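Local coordinates for melanin biosynthesis protein TyrA, putative (Shewanella oneidensis, PDB 2IIZ) that binds heme b and probably acts as a peroxidase of the dye-decolorizing (DyP) family, at residues A[10-15]-A[47-52]; A[69-72]-A[78-81]; A[92-97]-A[286-291]; A[143-148]-A[208-213]. All coordinates share one frame; numbering follows the deposited sequence. Where two conformers were deposited one is given.

Contact 1: residues A[10-15]-A[47-52]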
# COMPACT_ATOMS: atom_id res chain seq x y z
N GLU A 10 4.03 -28.63 6.66
CA GLU A 10 3.59 -27.32 7.11
C GLU A 10 3.59 -26.36 5.92
O GLU A 10 4.41 -26.49 5.00
CB GLU A 10 4.49 -26.79 8.22
CG GLU A 10 5.85 -26.19 7.77
CD GLU A 10 6.96 -27.21 7.84
OE1 GLU A 10 6.66 -28.41 7.65
OE2 GLU A 10 8.12 -26.82 8.09
N GLN A 11 2.67 -25.41 5.95
CA GLN A 11 2.67 -24.33 4.98
C GLN A 11 3.89 -23.47 5.22
O GLN A 11 4.27 -23.21 6.37
CB GLN A 11 1.40 -23.49 5.08
CG GLN A 11 0.18 -24.26 4.66
CD GLN A 11 -1.05 -23.42 4.65
OE1 GLN A 11 -1.16 -22.48 3.87
NE2 GLN A 11 -2.00 -23.75 5.51
N LEU A 12 4.51 -23.03 4.13
CA LEU A 12 5.85 -22.48 4.20
C LEU A 12 5.89 -21.08 4.78
O LEU A 12 6.93 -20.65 5.27
CB LEU A 12 6.48 -22.48 2.81
CG LEU A 12 6.62 -23.85 2.14
CD1 LEU A 12 7.29 -23.71 0.78
CD2 LEU A 12 7.43 -24.79 3.03
N GLY A 13 4.77 -20.36 4.74
CA GLY A 13 4.76 -18.96 5.19
C GLY A 13 4.64 -18.81 6.69
O GLY A 13 4.75 -17.72 7.21
N VAL A 14 4.42 -19.91 7.40
CA VAL A 14 4.16 -19.83 8.84
C VAL A 14 5.42 -19.47 9.58
O VAL A 14 5.39 -18.60 10.47
CB VAL A 14 3.66 -21.16 9.42
CG1 VAL A 14 3.46 -21.01 10.94
CG2 VAL A 14 2.34 -21.57 8.77
N CYS A 15 6.51 -20.15 9.22
CA CYS A 15 7.82 -19.96 9.84
C CYS A 15 8.78 -19.14 8.97
O CYS A 15 9.96 -19.02 9.31
CB CYS A 15 8.46 -21.31 10.13
SG CYS A 15 7.59 -22.33 11.32
N TYR A 47 -1.42 -23.65 -4.37
CA TYR A 47 -0.90 -22.59 -5.22
C TYR A 47 0.10 -21.76 -4.44
O TYR A 47 1.21 -21.55 -4.90
CB TYR A 47 -2.09 -21.76 -5.71
CG TYR A 47 -1.83 -20.50 -6.50
CD1 TYR A 47 -1.14 -20.53 -7.71
CD2 TYR A 47 -2.30 -19.27 -6.03
CE1 TYR A 47 -0.92 -19.33 -8.42
CE2 TYR A 47 -2.09 -18.10 -6.73
CZ TYR A 47 -1.41 -18.12 -7.91
OH TYR A 47 -1.22 -16.91 -8.57
N ILE A 48 -0.31 -21.32 -3.26
CA ILE A 48 0.56 -20.55 -2.36
C ILE A 48 1.89 -21.24 -2.05
O ILE A 48 2.94 -20.60 -1.93
CB ILE A 48 -0.17 -20.21 -1.03
CG1 ILE A 48 -1.23 -19.15 -1.30
CG2 ILE A 48 0.82 -19.67 0.02
CD1 ILE A 48 -2.13 -18.83 -0.10
N TYR A 49 1.84 -22.56 -1.92
CA TYR A 49 3.03 -23.38 -1.67
C TYR A 49 3.90 -23.38 -2.91
O TYR A 49 5.07 -23.02 -2.86
CB TYR A 49 2.57 -24.80 -1.35
CG TYR A 49 3.60 -25.78 -0.85
CD1 TYR A 49 4.34 -26.55 -1.73
CD2 TYR A 49 3.82 -25.95 0.52
CE1 TYR A 49 5.29 -27.48 -1.26
CE2 TYR A 49 4.76 -26.86 1.00
CZ TYR A 49 5.49 -27.62 0.11
OH TYR A 49 6.42 -28.51 0.61
N GLU A 50 3.31 -23.77 -4.02
CA GLU A 50 3.99 -23.81 -5.32
C GLU A 50 4.69 -22.49 -5.69
O GLU A 50 5.72 -22.50 -6.38
CB GLU A 50 2.97 -24.21 -6.40
CG GLU A 50 2.50 -25.68 -6.26
CD GLU A 50 1.37 -26.09 -7.21
OE1 GLU A 50 0.64 -25.22 -7.75
OE2 GLU A 50 1.21 -27.31 -7.43
N LEU A 51 4.13 -21.37 -5.24
CA LEU A 51 4.63 -20.02 -5.56
C LEU A 51 5.95 -19.67 -4.86
O LEU A 51 6.67 -18.75 -5.30
CB LEU A 51 3.59 -18.96 -5.19
CG LEU A 51 2.35 -18.88 -6.08
CD1 LEU A 51 1.35 -17.94 -5.48
CD2 LEU A 51 2.73 -18.40 -7.44
N THR A 52 6.23 -20.39 -3.78
CA THR A 52 7.51 -20.29 -3.10
C THR A 52 8.66 -20.59 -4.08
O THR A 52 9.62 -19.82 -4.19
CB THR A 52 7.53 -21.19 -1.84
OG1 THR A 52 6.64 -20.62 -0.85
CG2 THR A 52 8.92 -21.24 -1.22
O HOH W 1 6.96 -28.02 3.57

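Contact 2: residues A[69-72]-A[78-81]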
# COMPACT_ATOMS: atom_id res chain seq x y z
N ASN A 69 -14.18 -19.75 14.86
CA ASN A 69 -15.65 -19.84 14.88
C ASN A 69 -16.28 -20.42 13.60
O ASN A 69 -17.49 -20.58 13.51
CB ASN A 69 -16.24 -18.45 15.18
CG ASN A 69 -16.24 -18.12 16.66
OD1 ASN A 69 -15.75 -18.91 17.48
ND2 ASN A 69 -16.78 -16.96 17.02
N TYR A 70 -15.45 -20.74 12.61
CA TYR A 70 -15.93 -21.33 11.36
C TYR A 70 -15.37 -22.72 11.09
O TYR A 70 -15.86 -23.42 10.20
CB TYR A 70 -15.53 -20.42 10.21
CG TYR A 70 -16.14 -20.78 8.89
CD1 TYR A 70 -17.52 -20.77 8.73
CD2 TYR A 70 -15.35 -21.13 7.81
CE1 TYR A 70 -18.10 -21.11 7.51
CE2 TYR A 70 -15.90 -21.47 6.60
CZ TYR A 70 -17.28 -21.46 6.45
OH TYR A 70 -17.83 -21.79 5.24
N TRP A 71 -14.36 -23.13 11.86
CA TRP A 71 -13.76 -24.46 11.68
C TRP A 71 -14.83 -25.54 11.52
O TRP A 71 -14.76 -26.35 10.60
CB TRP A 71 -12.83 -24.84 12.85
CG TRP A 71 -12.15 -26.15 12.61
CD1 TRP A 71 -12.57 -27.40 13.00
CD2 TRP A 71 -10.91 -26.35 11.90
NE1 TRP A 71 -11.68 -28.35 12.58
CE2 TRP A 71 -10.65 -27.73 11.91
CE3 TRP A 71 -10.00 -25.49 11.27
CZ2 TRP A 71 -9.51 -28.27 11.31
CZ3 TRP A 71 -8.86 -26.03 10.67
CH2 TRP A 71 -8.64 -27.41 10.70
N ASP A 72 -15.81 -25.54 12.42
CA ASP A 72 -16.81 -26.62 12.48
C ASP A 72 -17.89 -26.64 11.38
O ASP A 72 -18.59 -27.63 11.22
CB ASP A 72 -17.45 -26.65 13.86
CG ASP A 72 -16.47 -27.08 14.92
OD1 ASP A 72 -15.52 -27.82 14.58
OD2 ASP A 72 -16.64 -26.69 16.09
N SER A 78 -13.54 -33.42 12.64
CA SER A 78 -12.32 -33.42 13.43
C SER A 78 -11.85 -31.98 13.68
O SER A 78 -12.22 -31.08 12.94
CB SER A 78 -11.22 -34.19 12.69
OG SER A 78 -10.69 -33.41 11.61
N ARG A 79 -11.04 -31.79 14.73
CA ARG A 79 -10.65 -30.46 15.21
C ARG A 79 -9.30 -30.46 15.91
O ARG A 79 -8.98 -31.42 16.63
CB ARG A 79 -11.62 -29.98 16.26
CG ARG A 79 -12.79 -29.22 15.75
CD ARG A 79 -13.70 -28.91 16.92
NE ARG A 79 -13.05 -28.00 17.86
CZ ARG A 79 -13.07 -26.68 17.78
NH1 ARG A 79 -13.69 -26.05 16.79
NH2 ARG A 79 -12.44 -25.96 18.70
N PRO A 80 -8.51 -29.39 15.71
CA PRO A 80 -7.33 -29.16 16.54
C PRO A 80 -7.71 -29.16 18.01
O PRO A 80 -8.73 -28.56 18.39
CB PRO A 80 -6.85 -27.76 16.11
CG PRO A 80 -7.45 -27.50 14.79
CD PRO A 80 -8.70 -28.34 14.70
N GLU A 81 -6.90 -29.82 18.83
CA GLU A 81 -7.20 -30.07 20.24
C GLU A 81 -7.59 -28.80 21.00
O GLU A 81 -8.58 -28.78 21.73
CB GLU A 81 -5.98 -30.72 20.91
CG GLU A 81 -6.20 -31.13 22.37
CD GLU A 81 -4.96 -31.70 23.04
OE1 GLU A 81 -3.82 -31.29 22.70
OE2 GLU A 81 -5.14 -32.56 23.93

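Contact 3: residues A[92-97]-A[286-291]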
# COMPACT_ATOMS: atom_id res chain seq x y z
N GLY A 92 -9.26 -0.94 32.14
CA GLY A 92 -9.14 0.49 31.83
C GLY A 92 -9.26 0.77 30.34
O GLY A 92 -10.14 0.22 29.68
N ASN A 93 -8.37 1.62 29.82
CA ASN A 93 -8.28 1.88 28.38
C ASN A 93 -7.56 0.77 27.62
O ASN A 93 -7.38 0.88 26.41
CB ASN A 93 -7.50 3.19 28.11
CG ASN A 93 -8.25 4.43 28.55
OD1 ASN A 93 -9.47 4.42 28.70
ND2 ASN A 93 -7.51 5.53 28.78
N ARG A 94 -7.14 -0.28 28.30
CA ARG A 94 -6.37 -1.33 27.64
C ARG A 94 -7.34 -2.41 27.18
O ARG A 94 -7.70 -3.31 27.95
CB ARG A 94 -5.30 -1.90 28.57
CG ARG A 94 -4.32 -0.85 29.10
CD ARG A 94 -3.27 -1.46 30.02
NE ARG A 94 -3.89 -2.10 31.19
CZ ARG A 94 -4.33 -1.43 32.25
NH1 ARG A 94 -4.22 -0.11 32.30
NH2 ARG A 94 -4.88 -2.10 33.26
N GLU A 95 -7.76 -2.30 25.92
CA GLU A 95 -8.79 -3.15 25.34
C GLU A 95 -8.21 -4.05 24.26
O GLU A 95 -7.53 -3.57 23.35
CB GLU A 95 -9.91 -2.31 24.73
CG GLU A 95 -11.23 -3.08 24.61
CD GLU A 95 -12.38 -2.25 24.04
OE1 GLU A 95 -12.67 -1.16 24.60
OE2 GLU A 95 -12.99 -2.70 23.05
N ALA A 96 -8.50 -5.33 24.38
CA ALA A 96 -8.16 -6.33 23.36
C ALA A 96 -9.46 -6.98 22.92
O ALA A 96 -9.88 -7.99 23.50
CB ALA A 96 -7.21 -7.36 23.94
N PRO A 97 -10.10 -6.41 21.88
CA PRO A 97 -11.39 -6.91 21.43
C PRO A 97 -11.23 -8.17 20.55
O PRO A 97 -10.13 -8.45 20.05
CB PRO A 97 -11.96 -5.73 20.62
CG PRO A 97 -10.79 -5.04 20.08
CD PRO A 97 -9.65 -5.26 21.07
N HIS A 286 3.12 -0.60 29.77
CA HIS A 286 2.89 0.80 29.42
C HIS A 286 2.94 1.11 27.94
O HIS A 286 2.60 2.22 27.56
CB HIS A 286 3.85 1.69 30.20
CG HIS A 286 3.45 1.88 31.63
ND1 HIS A 286 3.86 2.96 32.38
CD2 HIS A 286 2.66 1.13 32.44
CE1 HIS A 286 3.36 2.86 33.59
NE2 HIS A 286 2.63 1.77 33.66
N LEU A 287 3.34 0.14 27.11
CA LEU A 287 3.35 0.31 25.66
C LEU A 287 1.90 0.47 25.22
O LEU A 287 1.61 1.17 24.23
CB LEU A 287 3.99 -0.89 24.96
CG LEU A 287 4.07 -0.86 23.42
CD1 LEU A 287 4.71 0.42 22.91
CD2 LEU A 287 4.84 -2.07 22.87
N MSE A 288 1.01 -0.17 25.98
CA MSE A 288 -0.41 -0.14 25.67
C MSE A 288 -1.01 1.26 25.85
O MSE A 288 -2.15 1.51 25.40
CB MSE A 288 -1.16 -1.16 26.53
CG MSE A 288 -0.78 -2.60 26.25
SE MSE A 288 -2.11 -3.87 26.92
CE MSE A 288 -3.62 -3.45 25.73
N HIS A 289 -0.28 2.18 26.47
CA HIS A 289 -0.77 3.57 26.56
C HIS A 289 -0.60 4.29 25.24
O HIS A 289 -0.97 5.46 25.14
CB HIS A 289 -0.00 4.37 27.61
CG HIS A 289 -0.03 3.78 28.98
ND1 HIS A 289 0.92 4.10 29.93
CD2 HIS A 289 -0.87 2.89 29.56
CE1 HIS A 289 0.65 3.43 31.05
NE2 HIS A 289 -0.42 2.69 30.85
N PHE A 290 -0.03 3.62 24.24
CA PHE A 290 0.41 4.32 23.01
C PHE A 290 -0.12 3.75 21.70
O PHE A 290 0.14 4.31 20.63
CB PHE A 290 1.95 4.39 23.00
CG PHE A 290 2.50 5.15 24.18
CD1 PHE A 290 2.64 6.52 24.12
CD2 PHE A 290 2.87 4.49 25.34
CE1 PHE A 290 3.14 7.24 25.19
CE2 PHE A 290 3.37 5.18 26.43
CZ PHE A 290 3.51 6.57 26.35
N THR A 291 -0.87 2.64 21.80
CA THR A 291 -1.44 1.97 20.65
C THR A 291 -2.70 1.27 21.07
O THR A 291 -2.83 0.94 22.24
CB THR A 291 -0.48 0.95 20.06
OG1 THR A 291 -0.98 0.48 18.81
CG2 THR A 291 -0.26 -0.21 21.02

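Contact 4: residues A[143-148]-A[208-213]. With HEM (protoporphyrin IX containing Fe), chain C.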
# COMPACT_ATOMS: atom_id res chain seq x y z
N ASP A 143 15.48 -0.93 9.26
CA ASP A 143 16.10 -2.24 9.54
C ASP A 143 15.22 -3.07 10.45
O ASP A 143 15.54 -3.30 11.62
CB ASP A 143 17.53 -2.12 10.12
CG ASP A 143 17.70 -0.97 11.11
OD1 ASP A 143 16.91 0.00 11.07
OD2 ASP A 143 18.65 -1.05 11.93
N SER A 144 14.09 -3.51 9.90
CA SER A 144 13.09 -4.27 10.65
C SER A 144 12.64 -3.60 11.95
O SER A 144 12.63 -4.22 13.03
CB SER A 144 13.59 -5.68 10.93
OG SER A 144 14.05 -6.25 9.72
N ARG A 145 12.25 -2.33 11.84
CA ARG A 145 11.73 -1.60 12.99
C ARG A 145 10.18 -1.46 12.92
O ARG A 145 9.56 -1.45 11.84
CB ARG A 145 12.48 -0.25 13.14
CG ARG A 145 14.00 -0.36 12.82
CD ARG A 145 14.81 0.93 13.02
NE ARG A 145 15.20 1.04 14.42
CZ ARG A 145 16.42 0.90 14.94
NH1 ARG A 145 17.48 0.62 14.23
NH2 ARG A 145 16.55 1.04 16.25
N ASP A 146 9.58 -1.37 14.09
CA ASP A 146 8.19 -0.99 14.25
C ASP A 146 8.18 0.50 14.05
O ASP A 146 9.24 1.13 14.14
CB ASP A 146 7.70 -1.36 15.66
CG ASP A 146 6.29 -0.87 15.96
OD1 ASP A 146 5.32 -1.55 15.57
OD2 ASP A 146 6.16 0.20 16.60
N LEU A 147 7.03 1.07 13.76
CA LEU A 147 6.97 2.51 13.48
C LEU A 147 7.30 3.37 14.70
O LEU A 147 7.52 4.58 14.56
CB LEU A 147 5.61 2.89 12.91
CG LEU A 147 5.34 2.37 11.49
CD1 LEU A 147 3.87 2.32 11.25
CD2 LEU A 147 6.01 3.26 10.43
N THR A 148 7.34 2.75 15.89
CA THR A 148 7.89 3.39 17.10
C THR A 148 9.39 3.73 16.98
O THR A 148 9.90 4.54 17.76
CB THR A 148 7.66 2.52 18.37
OG1 THR A 148 8.09 1.17 18.15
CG2 THR A 148 6.21 2.49 18.69
N THR A 208 17.37 -0.32 24.47
CA THR A 208 17.76 0.98 23.90
C THR A 208 17.27 1.03 22.46
O THR A 208 17.16 -0.00 21.80
CB THR A 208 19.28 1.23 23.94
OG1 THR A 208 19.98 0.23 23.19
CG2 THR A 208 19.78 1.23 25.37
N LYS A 209 16.96 2.23 21.98
CA LYS A 209 16.32 2.40 20.67
C LYS A 209 17.27 2.05 19.54
O LYS A 209 17.10 1.02 18.89
CB LYS A 209 15.77 3.83 20.52
CG LYS A 209 14.77 4.01 19.38
CD LYS A 209 13.94 5.29 19.55
CE LYS A 209 13.00 5.56 18.36
NZ LYS A 209 12.08 6.74 18.59
N GLN A 210 18.28 2.90 19.32
CA GLN A 210 19.14 2.78 18.15
C GLN A 210 19.93 1.48 18.11
O GLN A 210 19.80 0.70 17.18
CB GLN A 210 20.10 3.97 18.06
CG GLN A 210 20.75 4.12 16.69
CD GLN A 210 19.72 4.26 15.54
OE1 GLN A 210 19.91 3.71 14.47
NE2 GLN A 210 18.64 5.00 15.79
N ASP A 211 20.75 1.25 19.12
CA ASP A 211 21.60 0.06 19.17
C ASP A 211 20.84 -1.20 19.55
O ASP A 211 21.35 -2.30 19.36
CB ASP A 211 22.77 0.28 20.14
CG ASP A 211 23.70 1.41 19.69
OD1 ASP A 211 23.76 1.71 18.48
OD2 ASP A 211 24.38 1.98 20.57
N ASN A 212 19.62 -1.04 20.08
CA ASN A 212 18.75 -2.17 20.42
C ASN A 212 19.37 -3.12 21.44
O ASN A 212 19.41 -4.32 21.22
CB ASN A 212 18.37 -2.95 19.17
CG ASN A 212 17.32 -4.02 19.44
OD1 ASN A 212 16.48 -3.89 20.37
ND2 ASN A 212 17.35 -5.09 18.62
N ILE A 213 19.84 -2.56 22.54
CA ILE A 213 20.55 -3.32 23.56
C ILE A 213 19.59 -3.65 24.71
O ILE A 213 19.00 -2.75 25.32
CB ILE A 213 21.76 -2.53 24.08
CG1 ILE A 213 22.74 -2.26 22.94
CG2 ILE A 213 22.49 -3.28 25.19
CD1 ILE A 213 23.56 -1.01 23.13
CHA HEM C . 9.31 -8.19 22.03
CHB HEM C . 7.10 -4.48 19.89
CHC HEM C . 2.83 -6.49 20.68
CHD HEM C . 5.02 -10.43 22.31
C1A HEM C . 9.08 -6.99 21.41
C2A HEM C . 10.09 -6.01 21.07
C3A HEM C . 9.46 -4.99 20.48
C4A HEM C . 8.05 -5.30 20.42
CMA HEM C . 10.07 -3.69 19.93
CAA HEM C . 11.61 -6.16 21.36
CBA HEM C . 12.36 -6.82 20.19
CGA HEM C . 12.14 -8.31 20.17
O1A HEM C . 11.39 -8.82 19.29
O2A HEM C . 12.72 -9.02 21.04
C1B HEM C . 5.76 -4.70 19.94
C2B HEM C . 4.75 -3.79 19.44
C3B HEM C . 3.56 -4.35 19.67
C4B HEM C . 3.79 -5.62 20.30
CMB HEM C . 5.09 -2.43 18.79
CAB HEM C . 2.15 -3.83 19.35
CBB HEM C . 1.87 -2.53 19.42
C1C HEM C . 3.06 -7.72 21.21
C2C HEM C . 2.03 -8.62 21.64
C3C HEM C . 2.63 -9.73 22.09
C4C HEM C . 4.06 -9.53 21.95
CMC HEM C . 0.53 -8.29 21.54
CAC HEM C . 1.99 -11.00 22.67
CBC HEM C . 0.67 -11.19 22.82
C1D HEM C . 6.37 -10.21 22.36
C2D HEM C . 7.34 -11.20 22.74
C3D HEM C . 8.68 -10.50 22.66
C4D HEM C . 8.38 -9.16 22.23
CMD HEM C . 7.05 -12.66 23.16
CAD HEM C . 10.07 -11.08 22.96
CBD HEM C . 10.43 -10.70 24.39
CGD HEM C . 11.64 -11.45 24.90
O1D HEM C . 12.73 -10.81 25.00
O2D HEM C . 11.49 -12.66 25.19
NA HEM C . 7.84 -6.53 21.00
NB HEM C . 5.14 -5.82 20.45
NC HEM C . 4.30 -8.29 21.41
ND HEM C . 7.01 -9.02 22.07
FE HEM C . 6.06 -7.30 21.41

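Contact 1: residues A[10-15]-A[47-52]
Leu-12 reaches across from a type I beta turn, Gln-11 to Val-14, to the flank of helix 34-54 and settles between Tyr-49 and Thr-52, one helical turn apart. Its branches divide the work. CD1 stands over one face of the Tyr-49 ring, 4.2 Å from the ring centroid and 18° off the normal, a CH-pi contact, and also meets OG1 of Thr-52 at 3.6 Å. CG of Leu-12 lies 3.7 Å from CE2 of Tyr-49. With CG anti to the backbone N (chi1 -171°), the Tyr-49 ring swings out beside the helix, where one face meets Leu-12. Thr-52 suits a place with apolar and polar neighbours: CB, CG2 and OG1 all touch Leu-12 CD1, and OG1 also makes a weak hydrogen bond to the carbonyl of Phe-60.

The other side is looser and wet. No direct hydrogen bond joins the segments; a water in the ring plane sits 3.0 Å from Tyr-49 OH and donates weakly to Glu-10 O. Gln-11 turns instead to strand 61-67, where its OE1 accepts from Val-64 N. Direct attraction across this surface contact is therefore apolar and CH-pi, while the polar link runs through one water whose bond to Glu-10 O is weak.

Contact 2: residues A[69-72]-A[78-81]
The short helix 71-74 and the loop after it are pinned together by the indole of Trp-71. Its NE1 donates to Ser-78 O at 2.8 Å, in a bond that is nearly straight (169°) and lies in both the ring plane and the carbonyl plane, on a lone pair. An indole serves well here, joining one N-H donor to a broad apolar surface. Over one of its faces comes Pro-80: CD is 3.5 Å from CE2 of Trp-71, and CG stands 4.2 Å from the centroid of the six-membered ring, a CH-pi contact that a rigid pyrrolidine makes readily.

Arg-79 passes the five-membered ring, its CG 3.3 Å from Trp-71 CD1, and then bends at chi3 (65°), carrying the guanidinium to Asp-72. The salt bridge runs from NH1 of Arg-79 to OD2 of Asp-72 at 3.1 Å, with the carboxylate and guanidinium planes 57° apart, so the two groups do not pair flat. Phe-175 packs on Pro-80, and Ser-78 OG bonds to Glu-174. The proline over the indole face is a Trp-Pro CH-pi contact, to which the N-H to carbonyl bond is added, here closing a local helix-to-loop connection.

Contact 3: residues A[92-97]-A[286-291]
Arg-94 and selenomethionine Met-288 bury most of the surface here, in equal share, and their side chains cross at about a right angle. Met-288 was modelled in two conformers; in the one given, its methyl end does the closest touching: CE lies 3.6 Å from CB of Arg-94, while SE stands 4.1 Å from both CB and CD of the arginine. In this conformer CE also comes within 4.3 Å of the backbone N of Glu-95. Long, flexible and unbranched, a methionine can follow such a surface closely.

Arg-94 offers its aliphatic part to this contact and sends its charge elsewhere. NE donates to Val-276 O at the end of helix 266-276, and NH2 forms a salt bridge with Glu-91, so the guanidinium is anchored while the methylenes lie against the selenomethionine. Met-288 also packs on Met-275 and Val-276 of that helix. Its side chain is about 7 Å from the heme and about 7 Å from the side chain of His-225, the axial ligand of the iron. The contact, in which a two-stranded hairpin, 89-91 with 94-96, packs on the 3-10 turn leading into strand 291-301, is consistent with a second layer behind the heme-pocket residues Leu-287 and Thr-291.

Contact 4: residues A[143-148]-A[208-213]
Two irregular loops meet here without strand pairing, Thr-148 and Lys-209 coming nearest with their CA atoms 9.2 Å apart, so side chains must span the gap to backbone carbonyls. Arg-145 does so from one side. Its NH2 lies 2.7 Å from Lys-209 O and makes a weak hydrogen bond of 3.4 Å to Gln-210 O, both oxygens lying at the edge of the guanidinium. NH1 turns to Asp-143 in a salt bridge, 3.1 Å to OD2, and NE donates to Gly-149 O. With several N-H groups in one plane, an arginine can brace its own loop and reach the 208-213 loop at once.

The 143-148 loop contributes Asp-146 to the heme pocket of this DyP-type protein. Asp-146, in an Asx turn, accepts at OD2 from Thr-148 OG1 at 2.7 Å and from Thr-148 N at 2.9 Å, the latter arriving from 41° above the carboxylate plane; its OD1 bonds to His-188 and lies 3.3 Å from the heme methyl CMB. The two Thr-148 donors and His-188 probably together hold the carboxylate beside the porphyrin. From the other loop Lys-209, extended beyond CG, sends NZ to Thr-148 O in a weak bond of 3.2 Å, while its NZ also bonds to Gln-201. Trp-193 NE1 supplies a second donor to that same Thr-148 carbonyl.

Overall arrangement
Contacts 3 and 4 each contribute heme-pocket residues, Leu-287 and Thr-291 from the first and Asp-146 from the second, and contacts 1 and 2 lie away from the annotated sites. In sequence, contact 4 falls wholly between the two segments of contact 3; in space their centres are 21 Å apart and their nearest atoms about 5 Å. His-188 joins them, bonding to Asp-146 and to Thr-291. Contacts 1 and 2, which follow one another along the chain, have centres 22 Å apart. Contact 1 lies across the chain's centre from contact 3, with 33 Å between their centres, and contact 2 lies likewise across from contact 4, at 38 Å.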